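Local atomic coordinates of B-agarase (Agarivorans gilvus, PDB entry 5Z6P), a protein that probably hydrolyses the beta-linkages of agarose as a glycoside hydrolase of family 50, a group of beta-agarases. Residues T313-K324 with G387-Y398; H713-P721 with E730-I739. One frame throughout, in Å; residues are numbered along the deposited sequence.

Interaction 1 of 2, residues T313-K324 with G387-Y398; sequences TSTITGIDYDHK and GAVEQGETYSFY
Lys324 back to Asp322 pairs antiparallel with Val389-Gln391, the strand axes 4.8 Å apart at 176°; a second short ladder joins Thr315 to Tyr395, and between them residues 317-321 arch out over Glu393 through a type II turn, Gly318 to Tyr321. The backbone N of Glu393 donates to Ile319 O at 2.9 Å, its O accepts from Thr317 N, and its carboxylate OE1 receives the hydroxyl OG1 of Thr317 at 2.8 Å, met on the anti side and 30° out of the carboxylate plane. Threonine suits the spot: OG1, turned between the backbone N and the carbonyl carbon (chi1 62°), also accepts from Ile319 N in an ST turn, while CG2 packs 3.7 Å from Tyr395 CB. Tyr370 OH is hydrogen-bonded to Glu393 OE2, and a water links Ile319 O with Glu393 O. Glycine fits at 392 because the position faces into Ile316 CD1 and Tyr321 CA, leaving little room for a side chain. Farther along, Glu390 passes over one face of the His323 imidazole, its CG 3.9 Å from the ring centroid in a CH-pi contact, and carries OE1 to the edge of the Tyr321 ring. At the opposite end Ser396 OG donates to Thr313 OG1 at 2.9 Å while capping the N of Ala399 as N-cap of helix 397-406; Thr313 OG1 is also bonded to Leu310 O. Strand 388-395 is thus the middle of a three-stranded antiparallel sheet, with 378-384 along its other edge, and helix 353-361 packs against Thr315, Ile319 and Asp322.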
loop_
_atom_site.group_PDB
_atom_site.type_symbol
_atom_site.label_atom_id
_atom_site.label_comp_id
_atom_site.label_asym_id
_atom_site.label_seq_id
_atom_site.Cartn_x
_atom_site.Cartn_y
_atom_site.Cartn_z
ATOM N N THR A 313 -12.490 3.694 9.189
ATOM C CA THR A 313 -13.377 4.669 8.539
ATOM C C THR A 313 -13.470 6.051 9.248
ATOM O O THR A 313 -14.045 6.996 8.725
ATOM C CB THR A 313 -14.813 4.085 8.403
ATOM O OG1 THR A 313 -15.388 3.859 9.699
ATOM C CG2 THR A 313 -14.771 2.757 7.658
ATOM N N SER A 314 -12.889 6.183 10.426
ATOM C CA SER A 314 -13.004 7.442 11.146
ATOM C C SER A 314 -12.081 8.517 10.573
ATOM O O SER A 314 -11.038 8.223 10.007
ATOM C CB SER A 314 -12.725 7.234 12.631
ATOM O OG SER A 314 -11.338 7.243 12.889
ATOM N N THR A 315 -12.511 9.765 10.703
ATOM C CA THR A 315 -11.782 10.918 10.212
ATOM C C THR A 315 -11.782 12.037 11.285
ATOM O O THR A 315 -12.700 12.131 12.099
ATOM C CB THR A 315 -12.405 11.414 8.879
ATOM O OG1 THR A 315 -11.551 12.375 8.261
ATOM C CG2 THR A 315 -13.799 12.024 9.110
ATOM N N ILE A 316 -10.755 12.876 11.288
ATOM C CA ILE A 316 -10.637 13.941 12.277
ATOM C C ILE A 316 -11.650 15.067 12.006
ATOM O O ILE A 316 -11.739 15.572 10.886
ATOM C CB ILE A 316 -9.207 14.516 12.297
ATOM C CG1 ILE A 316 -8.235 13.492 12.890
ATOM C CG2 ILE A 316 -9.150 15.827 13.070
ATOM C CD1 ILE A 316 -8.403 13.259 14.385
ATOM N N THR A 317 -12.419 15.456 13.019
ATOM C CA THR A 317 -13.405 16.528 12.824
ATOM C C THR A 317 -12.811 17.916 12.961
ATOM O O THR A 317 -13.404 18.891 12.522
ATOM C CB THR A 317 -14.585 16.438 13.819
ATOM O OG1 THR A 317 -14.099 16.574 15.159
ATOM C CG2 THR A 317 -15.336 15.132 13.664
ATOM N N GLY A 318 -11.648 18.012 13.571
ATOM C CA GLY A 318 -11.090 19.307 13.913
ATOM C C GLY A 318 -11.329 19.657 15.380
ATOM O O GLY A 318 -10.503 20.319 16.001
ATOM N N ILE A 319 -12.456 19.214 15.938
ATOM C CA ILE A 319 -12.763 19.505 17.345
ATOM C C ILE A 319 -11.733 18.835 18.262
ATOM O O ILE A 319 -11.501 17.630 18.177
ATOM C CB ILE A 319 -14.187 19.035 17.746
ATOM C CG1 ILE A 319 -15.256 19.699 16.866
ATOM C CG2 ILE A 319 -14.442 19.284 19.240
ATOM C CD1 ILE A 319 -15.197 21.208 16.836
ATOM N N ASP A 320 -11.111 19.648 19.114
ATOM C CA ASP A 320 -10.064 19.229 20.039
ATOM C C ASP A 320 -8.823 18.719 19.331
ATOM O O ASP A 320 -8.008 18.024 19.930
ATOM C CB ASP A 320 -10.591 18.165 20.998
ATOM C CG ASP A 320 -11.234 18.763 22.226
ATOM O OD1 ASP A 320 -11.502 19.970 22.202
ATOM O OD2 ASP A 320 -11.466 18.031 23.204
ATOM N N TYR A 321 -8.667 19.052 18.057
ATOM C CA TYR A 321 -7.460 18.628 17.369
ATOM C C TYR A 321 -6.230 19.347 17.909
ATOM O O TYR A 321 -6.205 20.564 17.967
ATOM C CB TYR A 321 -7.522 18.867 15.859
ATOM C CG TYR A 321 -6.211 18.452 15.258
ATOM C CD1 TYR A 321 -5.871 17.117 15.184
ATOM C CD2 TYR A 321 -5.275 19.390 14.848
ATOM C CE1 TYR A 321 -4.660 16.716 14.679
ATOM C CE2 TYR A 321 -4.058 18.997 14.338
ATOM C CZ TYR A 321 -3.759 17.656 14.258
ATOM O OH TYR A 321 -2.556 17.242 13.755
ATOM N N ASP A 322 -5.197 18.596 18.266
ATOM C CA ASP A 322 -3.947 19.222 18.663
ATOM C C ASP A 322 -2.751 18.324 18.395
ATOM O O ASP A 322 -2.874 17.105 18.319
ATOM C CB ASP A 322 -3.994 19.610 20.141
ATOM C CG ASP A 322 -2.960 20.659 20.505
ATOM O OD1 ASP A 322 -2.318 21.216 19.594
ATOM O OD2 ASP A 322 -2.802 20.939 21.707
ATOM N N HIS A 323 -1.591 18.947 18.233
ATOM C CA HIS A 323 -0.333 18.233 18.050
ATOM C C HIS A 323 0.771 19.028 18.737
ATOM O O HIS A 323 1.194 20.055 18.222
ATOM C CB HIS A 323 -0.029 18.053 16.561
ATOM C CG HIS A 323 1.032 17.038 16.268
ATOM N ND1 HIS A 323 1.528 16.172 17.227
ATOM C CD2 HIS A 323 1.694 16.740 15.126
ATOM C CE1 HIS A 323 2.444 15.397 16.686
ATOM N NE2 HIS A 323 2.568 15.722 15.408
ATOM N N LYS A 324 1.213 18.586 19.911
ATOM C CA LYS A 324 2.243 19.334 20.635
ATOM C C LYS A 324 3.137 18.477 21.516
ATOM O O LYS A 324 2.799 17.349 21.865
ATOM C CB LYS A 324 1.614 20.432 21.504
ATOM C CG LYS A 324 1.962 21.852 21.038
ATOM C CD LYS A 324 3.481 22.094 21.006
ATOM C CE LYS A 324 3.849 23.223 20.058
ATOM N NZ LYS A 324 2.987 24.428 20.223
ATOM N N GLY A 387 7.541 12.233 22.615
ATOM C CA GLY A 387 7.370 13.354 23.520
ATOM C C GLY A 387 6.358 14.340 22.985
ATOM O O GLY A 387 6.303 15.482 23.401
ATOM N N ALA A 388 5.564 13.875 22.043
ATOM C CA ALA A 388 4.528 14.661 21.476
ATOM C C ALA A 388 3.187 13.929 21.529
ATOM O O ALA A 388 3.099 12.762 21.229
ATOM C CB ALA A 388 4.874 15.017 20.061
ATOM N N VAL A 389 2.145 14.655 21.893
ATOM C CA VAL A 389 0.800 14.125 21.952
ATOM C C VAL A 389 -0.031 14.674 20.817
ATOM O O VAL A 389 -0.050 15.848 20.601
ATOM C CB VAL A 389 0.129 14.514 23.281
ATOM C CG1 VAL A 389 -0.047 15.995 23.341
ATOM C CG2 VAL A 389 -1.236 13.878 23.407
ATOM N N GLU A 390 -0.721 13.814 20.118
ATOM C CA GLU A 390 -1.596 14.204 19.045
ATOM C C GLU A 390 -2.999 13.614 19.286
ATOM O O GLU A 390 -3.136 12.450 19.523
ATOM C CB GLU A 390 -1.043 13.744 17.732
ATOM C CG GLU A 390 -1.589 14.482 16.541
ATOM C CD GLU A 390 -1.440 13.713 15.265
ATOM O OE1 GLU A 390 -1.905 14.196 14.233
ATOM O OE2 GLU A 390 -0.865 12.627 15.292
ATOM N N GLN A 391 -4.028 14.435 19.217
ATOM C CA GLN A 391 -5.371 14.013 19.519
ATOM C C GLN A 391 -6.478 14.728 18.811
ATOM O O GLN A 391 -6.262 15.738 18.197
ATOM C CB GLN A 391 -5.619 14.212 21.026
ATOM C CG GLN A 391 -5.783 15.654 21.454
ATOM C CD GLN A 391 -6.432 15.889 22.815
ATOM O OE1 GLN A 391 -6.692 14.990 23.581
ATOM N NE2 GLN A 391 -6.701 17.108 23.091
ATOM N N GLY A 392 -7.676 14.190 18.934
ATOM C CA GLY A 392 -8.834 14.859 18.393
ATOM C C GLY A 392 -10.089 14.027 18.365
ATOM O O GLY A 392 -10.061 12.809 18.388
ATOM N N GLU A 393 -11.211 14.715 18.305
ATOM C CA GLU A 393 -12.483 14.075 18.038
ATOM C C GLU A 393 -12.462 13.493 16.632
ATOM O O GLU A 393 -11.867 14.073 15.739
ATOM C CB GLU A 393 -13.616 15.086 18.188
ATOM C CG GLU A 393 -14.978 14.558 17.850
ATOM C CD GLU A 393 -16.037 15.641 17.862
ATOM O OE1 GLU A 393 -16.287 16.244 16.804
ATOM O OE2 GLU A 393 -16.622 15.885 18.933
ATOM N N THR A 394 -13.094 12.342 16.451
ATOM C CA THR A 394 -13.243 11.767 15.127
ATOM C C THR A 394 -14.695 11.488 14.812
ATOM O O THR A 394 -15.559 11.511 15.696
ATOM C CB THR A 394 -12.459 10.443 14.972
ATOM O OG1 THR A 394 -13.015 9.445 15.834
ATOM C CG2 THR A 394 -10.991 10.646 15.291
ATOM N N TYR A 395 -14.958 11.207 13.542
ATOM C CA TYR A 395 -16.280 10.798 13.152
ATOM C C TYR A 395 -16.188 9.804 12.013
ATOM O O TYR A 395 -15.327 9.918 11.157
ATOM C CB TYR A 395 -17.126 12.004 12.747
ATOM C CG TYR A 395 -18.593 11.677 12.662
ATOM C CD1 TYR A 395 -19.348 11.493 13.815
ATOM C CD2 TYR A 395 -19.226 11.525 11.437
ATOM C CE1 TYR A 395 -20.697 11.190 13.745
ATOM C CE2 TYR A 395 -20.575 11.222 11.362
ATOM C CZ TYR A 395 -21.305 11.056 12.516
ATOM O OH TYR A 395 -22.647 10.748 12.444
ATOM N N SER A 396 -17.076 8.825 12.024
ATOM C CA SER A 396 -17.200 7.896 10.910
ATOM C C SER A 396 -18.517 8.136 10.183
ATOM O O SER A 396 -19.571 7.727 10.648
ATOM C CB SER A 396 -17.110 6.455 11.394
ATOM O OG SER A 396 -17.598 5.559 10.417
ATOM N N PHE A 397 -18.449 8.825 9.054
ATOM C CA PHE A 397 -19.605 8.958 8.177
ATOM C C PHE A 397 -20.067 7.591 7.647
ATOM O O PHE A 397 -21.249 7.372 7.426
ATOM C CB PHE A 397 -19.297 9.910 7.012
ATOM C CG PHE A 397 -19.166 11.347 7.422
ATOM C CD1 PHE A 397 -20.289 12.163 7.505
ATOM C CD2 PHE A 397 -17.929 11.888 7.741
ATOM C CE1 PHE A 397 -20.179 13.494 7.900
ATOM C CE2 PHE A 397 -17.816 13.221 8.119
ATOM C CZ PHE A 397 -18.942 14.019 8.196
ATOM N N TYR A 398 -19.144 6.654 7.471
ATOM C CA TYR A 398 -19.552 5.331 7.001
ATOM C C TYR A 398 -20.500 4.653 7.999
ATOM O O TYR A 398 -21.534 4.115 7.606
ATOM C CB TYR A 398 -18.335 4.441 6.740
ATOM C CG TYR A 398 -18.668 3.121 6.072
ATOM C CD1 TYR A 398 -18.923 3.054 4.712
ATOM C CD2 TYR A 398 -18.715 1.948 6.807
ATOM C CE1 TYR A 398 -19.227 1.851 4.104
ATOM C CE2 TYR A 398 -19.005 0.749 6.213
ATOM C CZ TYR A 398 -19.257 0.701 4.863
ATOM O OH TYR A 398 -19.543 -0.504 4.267
HETATM O O HOH W 1 -16.119 8.558 7.608
HETATM O O HOH W 2 -10.629 16.499 15.793
HETATM O O HOH W 3 -9.804 16.283 24.338
#

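Interaction 2 of 2, residues H713-P721 with E730-I739; sequences HYFQYIDSP and ENYNIGFVSI
One face of the Tyr714 ring takes the edge of Phe736 in a T-shaped stack, centroids 5.1 Å apart and planes at 78°, while Gln716 O and Ile734 O lie at the tyrosine's edge. The site is the loop leaving strand 709-714, the last strand of the (beta/alpha)8 barrel expected for this family, and the peptide between Phe715 and Gln716 is cis, as in many related glycosidases. Tyr714 offers both a flat face and a hydroxyl: OH donates to Ile734 O at 2.8 Å from above the carbonyl plane, and Arg692 NH2 bonds the same hydroxyl. Ile734 CG1 sits between its backbone N and carbonyl carbon (chi1 56°), sending Ile734 CD1 to the edge of the Phe715 ring, 3.8 Å from Phe715 CD1, and against Gln716 CG. The Gln716 and Glu730 side chains run in opposite directions, amide and carboxylate planes 76° apart; one water lies between Gln716 OE1 and Glu730 OE1, another between Gln716 NE2 and Glu730 OE2.

A single bridge joins Ile718 and Val737, with Asp719 N donating to Val737 O at 2.9 Å and Val737 N to Tyr717 O. Glycine suits 735, since a side chain there would run into Asp719 N. Asp719 OD2 bonds Tyr744 OH and a water, and Gln689 NE2 holds Asn733 OD1. Asp719 OD1 receives Gly735 N on its anti side at 2.8 Å and Asn733 ND2 on its syn side at 3.1 Å.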
loop_
_atom_site.group_PDB
_atom_site.type_symbol
_atom_site.label_atom_id
_atom_site.label_comp_id
_atom_site.label_asym_id
_atom_site.label_seq_id
_atom_site.Cartn_x
_atom_site.Cartn_y
_atom_site.Cartn_z
ATOM N N HIS A 713 -5.543 -10.344 -2.568
ATOM C CA HIS A 713 -6.484 -9.592 -1.755
ATOM C C HIS A 713 -6.360 -8.098 -2.039
ATOM O O HIS A 713 -5.261 -7.561 -2.112
ATOM C CB HIS A 713 -6.270 -9.865 -0.271
ATOM C CG HIS A 713 -6.484 -11.289 0.123
ATOM N ND1 HIS A 713 -5.933 -11.840 1.260
ATOM C CD2 HIS A 713 -7.179 -12.286 -0.478
ATOM C CE1 HIS A 713 -6.295 -13.102 1.355
ATOM N NE2 HIS A 713 -7.048 -13.402 0.316
ATOM N N TYR A 714 -7.512 -7.446 -2.180
ATOM C CA TYR A 714 -7.603 -6.063 -2.589
ATOM C C TYR A 714 -7.778 -5.130 -1.382
ATOM O O TYR A 714 -8.634 -5.338 -0.525
ATOM C CB TYR A 714 -8.762 -5.882 -3.590
ATOM C CG TYR A 714 -8.941 -4.459 -4.083
ATOM C CD1 TYR A 714 -9.611 -3.512 -3.309
ATOM C CD2 TYR A 714 -8.430 -4.054 -5.297
ATOM C CE1 TYR A 714 -9.762 -2.222 -3.736
ATOM C CE2 TYR A 714 -8.579 -2.755 -5.736
ATOM C CZ TYR A 714 -9.257 -1.846 -4.949
ATOM O OH TYR A 714 -9.396 -0.553 -5.353
ATOM N N PHE A 715 -6.955 -4.092 -1.336
ATOM C CA PHE A 715 -7.011 -3.127 -0.237
ATOM C C PHE A 715 -7.689 -1.869 -0.783
ATOM O O PHE A 715 -7.044 -1.092 -1.463
ATOM C CB PHE A 715 -5.597 -2.828 0.291
ATOM C CG PHE A 715 -5.563 -2.113 1.626
ATOM C CD1 PHE A 715 -5.896 -0.776 1.722
ATOM C CD2 PHE A 715 -5.166 -2.772 2.773
ATOM C CE1 PHE A 715 -5.852 -0.105 2.943
ATOM C CE2 PHE A 715 -5.117 -2.105 3.998
ATOM C CZ PHE A 715 -5.457 -0.765 4.072
ATOM N N GLN A 716 -8.957 -1.627 -0.463
ATOM C CA GLN A 716 -9.692 -2.206 0.649
ATOM C C GLN A 716 -11.199 -2.172 0.328
ATOM O O GLN A 716 -11.598 -1.645 -0.700
ATOM C CB GLN A 716 -9.406 -1.419 1.941
ATOM C CG GLN A 716 -9.738 0.063 1.769
ATOM C CD GLN A 716 -9.491 0.923 3.006
ATOM O OE1 GLN A 716 -9.165 0.419 4.069
ATOM N NE2 GLN A 716 -9.660 2.241 2.856
ATOM N N TYR A 717 -12.014 -2.738 1.215
ATOM C CA TYR A 717 -13.473 -2.795 1.058
ATOM C C TYR A 717 -14.069 -1.396 0.828
ATOM O O TYR A 717 -14.741 -1.150 -0.166
ATOM C CB TYR A 717 -14.089 -3.422 2.297
ATOM C CG TYR A 717 -15.578 -3.701 2.285
ATOM C CD1 TYR A 717 -16.288 -3.828 1.097
ATOM C CD2 TYR A 717 -16.266 -3.863 3.482
ATOM C CE1 TYR A 717 -17.632 -4.105 1.095
ATOM C CE2 TYR A 717 -17.617 -4.135 3.497
ATOM C CZ TYR A 717 -18.300 -4.261 2.288
ATOM O OH TYR A 717 -19.649 -4.539 2.275
ATOM N N ILE A 718 -13.767 -0.493 1.753
ATOM C CA ILE A 718 -14.396 0.833 1.846
ATOM C C ILE A 718 -13.448 1.945 1.399
ATOM O O ILE A 718 -12.279 1.928 1.759
ATOM C CB ILE A 718 -14.857 1.101 3.303
ATOM C CG1 ILE A 718 -15.775 -0.031 3.790
ATOM C CG2 ILE A 718 -15.517 2.467 3.450
ATOM C CD1 ILE A 718 -15.815 -0.170 5.288
ATOM N N ASP A 719 -13.942 2.899 0.608
ATOM C CA ASP A 719 -13.211 4.143 0.358
ATOM C C ASP A 719 -12.554 4.691 1.646
ATOM O O ASP A 719 -13.161 4.615 2.717
ATOM C CB ASP A 719 -14.163 5.213 -0.212
ATOM C CG ASP A 719 -14.108 5.325 -1.735
ATOM O OD1 ASP A 719 -13.230 4.692 -2.356
ATOM O OD2 ASP A 719 -14.938 6.078 -2.305
ATOM N N SER A 720 -11.337 5.235 1.542
ATOM C CA SER A 720 -10.806 6.102 2.598
ATOM C C SER A 720 -11.728 7.305 2.781
ATOM O O SER A 720 -12.344 7.739 1.820
ATOM C CB SER A 720 -9.409 6.643 2.272
ATOM O OG SER A 720 -8.477 5.649 1.917
ATOM N N PRO A 721 -11.772 7.886 3.995
ATOM C CA PRO A 721 -12.444 9.188 4.123
ATOM C C PRO A 721 -11.742 10.216 3.256
ATOM O O PRO A 721 -10.529 10.159 3.147
ATOM C CB PRO A 721 -12.299 9.535 5.610
ATOM C CG PRO A 721 -11.995 8.255 6.284
ATOM C CD PRO A 721 -11.262 7.404 5.286
ATOM N N GLU A 730 -4.548 8.707 5.446
ATOM C CA GLU A 730 -4.837 7.973 4.208
ATOM C C GLU A 730 -6.187 8.394 3.591
ATOM O O GLU A 730 -7.228 8.276 4.224
ATOM C CB GLU A 730 -4.821 6.477 4.489
ATOM C CG GLU A 730 -5.274 5.590 3.339
ATOM C CD GLU A 730 -6.069 4.402 3.846
ATOM O OE1 GLU A 730 -5.466 3.433 4.365
ATOM O OE2 GLU A 730 -7.309 4.460 3.766
ATOM N N ASN A 731 -6.154 8.887 2.359
ATOM C CA ASN A 731 -7.311 9.593 1.797
ATOM C C ASN A 731 -7.575 9.276 0.332
ATOM O O ASN A 731 -7.875 10.169 -0.465
ATOM C CB ASN A 731 -7.122 11.112 1.974
ATOM C CG ASN A 731 -5.859 11.626 1.313
ATOM O OD1 ASN A 731 -4.969 10.851 0.971
ATOM N ND2 ASN A 731 -5.778 12.933 1.121
ATOM N N TYR A 732 -7.487 7.991 -0.004
ATOM C CA TYR A 732 -7.488 7.537 -1.381
ATOM C C TYR A 732 -8.843 7.038 -1.821
ATOM O O TYR A 732 -9.547 6.389 -1.059
ATOM C CB TYR A 732 -6.485 6.385 -1.586
ATOM C CG TYR A 732 -5.100 6.574 -1.027
ATOM C CD1 TYR A 732 -4.557 7.840 -0.868
ATOM C CD2 TYR A 732 -4.326 5.477 -0.674
ATOM C CE1 TYR A 732 -3.287 8.008 -0.367
ATOM C CE2 TYR A 732 -3.043 5.629 -0.175
ATOM C CZ TYR A 732 -2.531 6.904 -0.029
ATOM O OH TYR A 732 -1.274 7.099 0.465
ATOM N N ASN A 733 -9.174 7.286 -3.081
ATOM C CA ASN A 733 -10.320 6.630 -3.691
ATOM C C ASN A 733 -9.989 5.184 -4.040
ATOM O O ASN A 733 -9.759 4.881 -5.186
ATOM C CB ASN A 733 -10.780 7.406 -4.950
ATOM C CG ASN A 733 -11.793 6.642 -5.783
ATOM O OD1 ASN A 733 -11.699 6.609 -7.005
ATOM N ND2 ASN A 733 -12.745 6.000 -5.122
ATOM N N ILE A 734 -9.981 4.291 -3.051
ATOM C CA ILE A 734 -9.591 2.899 -3.303
ATOM C C ILE A 734 -10.634 1.853 -2.936
ATOM O O ILE A 734 -10.400 0.667 -3.073
ATOM C CB ILE A 734 -8.290 2.547 -2.554
ATOM C CG1 ILE A 734 -8.442 2.830 -1.048
ATOM C CG2 ILE A 734 -7.137 3.296 -3.169
ATOM C CD1 ILE A 734 -7.396 2.159 -0.186
ATOM N N GLY A 735 -11.799 2.286 -2.484
ATOM C CA GLY A 735 -12.786 1.338 -2.047
ATOM C C GLY A 735 -13.529 0.606 -3.152
ATOM O O GLY A 735 -13.630 1.077 -4.286
ATOM N N PHE A 736 -14.052 -0.556 -2.796
ATOM C CA PHE A 736 -15.106 -1.193 -3.573
ATOM C C PHE A 736 -16.443 -0.503 -3.340
ATOM O O PHE A 736 -17.287 -0.473 -4.234
ATOM C CB PHE A 736 -15.212 -2.675 -3.239
ATOM C CG PHE A 736 -14.597 -3.550 -4.281
ATOM C CD1 PHE A 736 -13.231 -3.524 -4.496
ATOM C CD2 PHE A 736 -15.388 -4.368 -5.078
ATOM C CE1 PHE A 736 -12.658 -4.310 -5.475
ATOM C CE2 PHE A 736 -14.828 -5.154 -6.057
ATOM C CZ PHE A 736 -13.461 -5.128 -6.260
ATOM N N VAL A 737 -16.620 0.053 -2.143
ATOM C CA VAL A 737 -17.822 0.817 -1.831
ATOM C C VAL A 737 -17.481 2.241 -1.401
ATOM O O VAL A 737 -16.429 2.489 -0.839
ATOM C CB VAL A 737 -18.668 0.131 -0.746
ATOM C CG1 VAL A 737 -18.946 -1.305 -1.122
ATOM C CG2 VAL A 737 -18.014 0.209 0.629
ATOM N N SER A 738 -18.377 3.180 -1.689
ATOM C CA SER A 738 -18.168 4.561 -1.270
ATOM C C SER A 738 -18.316 4.713 0.235
ATOM O O SER A 738 -18.649 3.772 0.939
ATOM C CB SER A 738 -19.156 5.501 -1.963
ATOM O OG SER A 738 -20.456 5.253 -1.479
ATOM N N ILE A 739 -18.112 5.930 0.709
ATOM C CA ILE A 739 -18.295 6.232 2.121
ATOM C C ILE A 739 -19.790 6.196 2.481
ATOM O O ILE A 739 -20.151 6.114 3.657
ATOM C CB ILE A 739 -17.666 7.605 2.482
ATOM C CG1 ILE A 739 -17.416 7.716 3.991
ATOM C CG2 ILE A 739 -18.506 8.760 1.941
ATOM C CD1 ILE A 739 -16.352 6.817 4.471
HETATM O O HOH W 4 -7.404 1.774 5.789
HETATM O O HOH W 5 -9.674 4.177 5.383
HETATM O O HOH W 6 -16.351 7.823 -0.612
#

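From the N terminus, the chain leaves strand 299-305 and reaches 313-324; interaction 1 closes the excursion that follows, 62 residues that include helix 353-361 and strand 378-384, when strand 388-395 returns. Much later, interaction 2 closes a short loop of eight residues after strand 709-714. The two contacts lie in series, neither nested nor crossed, with centres about 20 Å apart. Still, they touch: the Tyr398 ring packs on Ile718 CD1, and Pro721 sits against Thr313. The short loop itself reaches over, for Thr723 and Gly724 bond Thr315 and Ser726 bonds Ser314. Together they fasten the three-stranded sheet and helix 397-406 onto the loop following strand 709-714.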